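Local coordinates for O-methyltransferase (Coxiella burnetii, PDB 3TR6) that probably transfers methyl groups from S-adenosylmethionine to hydroxyl groups of its substrates, as a member of the SAM-dependent O-methyltransferase family, at the interface of chains A and B. Coordinates in Å, arbitrary orientation; residue numbers count along the deposited sequence, not the author numbering. Chains: chain A/B, O-methyltransferase.

The interface of chains A and B. Residues chain A 63, 167, 169, 208-210, 220, 222; chain B 25, 58, 61-62.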
# COMPACT_ATOMS: atom_id res chain seq x y z
N MSE A 63 -9.93 -1.99 4.92
CA MSE A 63 -10.81 -3.11 4.62
C MSE A 63 -11.84 -3.29 5.72
O MSE A 63 -12.82 -4.01 5.53
CB MSE A 63 -10.00 -4.40 4.48
CG MSE A 63 -8.90 -4.30 3.46
SE MSE A 63 -7.91 -5.96 3.36
CE MSE A 63 -9.25 -7.09 2.51
N GLY A 167 -12.19 -11.00 -2.31
CA GLY A 167 -11.66 -9.68 -2.05
C GLY A 167 -10.78 -9.63 -0.81
O GLY A 167 -10.36 -8.55 -0.39
N LEU A 169 -7.31 -10.35 1.47
CA LEU A 169 -5.94 -9.93 1.17
C LEU A 169 -4.85 -10.78 1.82
O LEU A 169 -4.87 -11.02 3.03
CB LEU A 169 -5.74 -8.46 1.57
CG LEU A 169 -4.39 -7.86 1.19
CD1 LEU A 169 -4.27 -7.74 -0.32
CD2 LEU A 169 -4.19 -6.50 1.86
N ASP A 208 -5.15 -10.20 -7.70
CA ASP A 208 -4.52 -8.96 -8.16
C ASP A 208 -3.44 -8.65 -7.13
O ASP A 208 -3.67 -8.80 -5.93
CB ASP A 208 -5.54 -7.82 -8.23
CG ASP A 208 -6.52 -7.98 -9.37
OD1 ASP A 208 -6.09 -8.36 -10.48
OD2 ASP A 208 -7.73 -7.73 -9.16
N MSE A 209 -2.27 -8.23 -7.59
CA MSE A 209 -1.15 -8.08 -6.67
C MSE A 209 -0.30 -6.84 -6.88
O MSE A 209 -0.48 -6.08 -7.83
CB MSE A 209 -0.28 -9.34 -6.68
CG MSE A 209 0.28 -9.74 -8.04
SE MSE A 209 1.91 -8.77 -8.50
CE MSE A 209 3.13 -9.55 -7.18
N ILE A 210 0.62 -6.64 -5.95
CA ILE A 210 1.55 -5.53 -5.99
C ILE A 210 2.69 -5.87 -5.04
O ILE A 210 2.47 -6.57 -4.05
CB ILE A 210 0.87 -4.22 -5.56
CG1 ILE A 210 1.71 -3.00 -5.96
CG2 ILE A 210 0.62 -4.22 -4.07
CD1 ILE A 210 1.71 -2.72 -7.44
N LEU A 220 1.33 -7.87 -1.81
CA LEU A 220 -0.09 -7.91 -1.50
C LEU A 220 -0.83 -8.62 -2.62
O LEU A 220 -0.65 -8.29 -3.79
CB LEU A 220 -0.64 -6.51 -1.31
CG LEU A 220 0.12 -5.64 -0.31
CD1 LEU A 220 -0.48 -4.24 -0.25
CD2 LEU A 220 0.14 -6.28 1.07
N ARG A 222 -4.73 -9.68 -3.61
CA ARG A 222 -6.17 -9.67 -3.37
C ARG A 222 -6.86 -10.81 -4.13
O ARG A 222 -6.72 -10.93 -5.34
CB ARG A 222 -6.76 -8.33 -3.79
CG ARG A 222 -8.26 -8.21 -3.58
CD ARG A 222 -8.80 -6.93 -4.18
NE ARG A 222 -10.25 -6.84 -4.00
CZ ARG A 222 -11.14 -7.35 -4.84
NH1 ARG A 222 -10.74 -7.99 -5.93
NH2 ARG A 222 -12.44 -7.22 -4.58
N ARG B 25 2.06 -5.49 -13.82
CA ARG B 25 1.15 -6.11 -14.78
C ARG B 25 0.43 -5.04 -15.59
O ARG B 25 -0.78 -4.88 -15.49
CB ARG B 25 0.09 -6.93 -14.05
CG ARG B 25 0.60 -8.07 -13.20
CD ARG B 25 -0.57 -8.73 -12.50
NE ARG B 25 -0.22 -9.96 -11.80
CZ ARG B 25 -1.11 -10.74 -11.19
NH1 ARG B 25 -2.40 -10.42 -11.21
NH2 ARG B 25 -0.72 -11.85 -10.58
N LEU B 58 -5.25 -1.34 -7.16
CA LEU B 58 -5.45 -2.33 -6.11
C LEU B 58 -6.26 -1.74 -4.95
O LEU B 58 -7.08 -2.42 -4.35
CB LEU B 58 -4.12 -2.88 -5.60
CG LEU B 58 -4.20 -4.09 -4.66
CD1 LEU B 58 -4.71 -5.33 -5.39
CD2 LEU B 58 -2.85 -4.38 -4.03
N LYS B 61 -9.96 -1.61 -5.68
CA LYS B 61 -10.56 -2.92 -5.52
C LYS B 61 -10.74 -3.31 -4.05
O LYS B 61 -11.78 -3.87 -3.67
CB LYS B 61 -9.74 -3.98 -6.26
CG LYS B 61 -9.86 -3.89 -7.78
CD LYS B 61 -8.98 -4.91 -8.47
CE LYS B 61 -9.61 -5.41 -9.77
NZ LYS B 61 -8.97 -4.81 -10.98
N LEU B 62 -9.75 -3.01 -3.22
CA LEU B 62 -9.82 -3.35 -1.80
C LEU B 62 -10.94 -2.60 -1.09
O LEU B 62 -11.65 -3.16 -0.26
CB LEU B 62 -8.48 -3.09 -1.11
CG LEU B 62 -7.39 -4.14 -1.30
CD1 LEU B 62 -6.06 -3.63 -0.79
CD2 LEU B 62 -7.78 -5.44 -0.62
O HOH W 1 -11.26 -6.21 -1.10
O HOH W 2 -4.12 -8.13 -12.65
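This patch is one part of a two-fold symmetric interface between two copies of the protein, which may or may not be the biological dimer. The close-packed part is apolar. B:Leu58 and B:Leu62 lie one helical turn apart. B:Leu58 packs against strands of chain A; B:Leu62 fits between A:Met63 of a helix and A:Arg222 of a strand. CG of B:Leu58 is anti to the backbone N (chi1 -170°), and its two methyls divide the work. CD2 meets CG2 of A:Ile210 obliquely at 3.5 Å and lies near A:Leu220, while CD1 packs on the CB atoms of A:Asp208 and A:Arg222. B:Leu62 reaches across with its CD2 branch. It meets the selenomethionine methyl CE of A:Met63 at 3.8 Å and the CD of A:Arg222.

A:Arg222 runs extended past B:Leu62 in the opposite direction. Its guanidinium is sandwiched: CA of A:Gly167 lies over one face and CB of B:Lys61 over the other, both toward the rim.

The polar side is looser, with no direct hydrogen bond across it. Water 1 links NE of A:Arg222 (3.1 Å), the carbonyl O of A:Gly167 (2.6 Å) and the carbonyl O of B:Leu62. B:Lys61 bends at chi3 and chi4 and crosses A:Asp208 at about a right angle. Its NZ forms a long salt bridge to the carboxylate OD2, 3.7 Å. The other oxygen, OD1, reaches NH1 of B:Arg25 through water 2, which lies at the guanidinium edge. CG of A:Met209 sits over a face of that guanidinium.

In the fold, helix 50-63 of chain B lies against strands 207-212 and 218-223 of chain A and meets the end of the same helix, 50-63, of chain A at A:Met63; B:Arg25 joins from a loop.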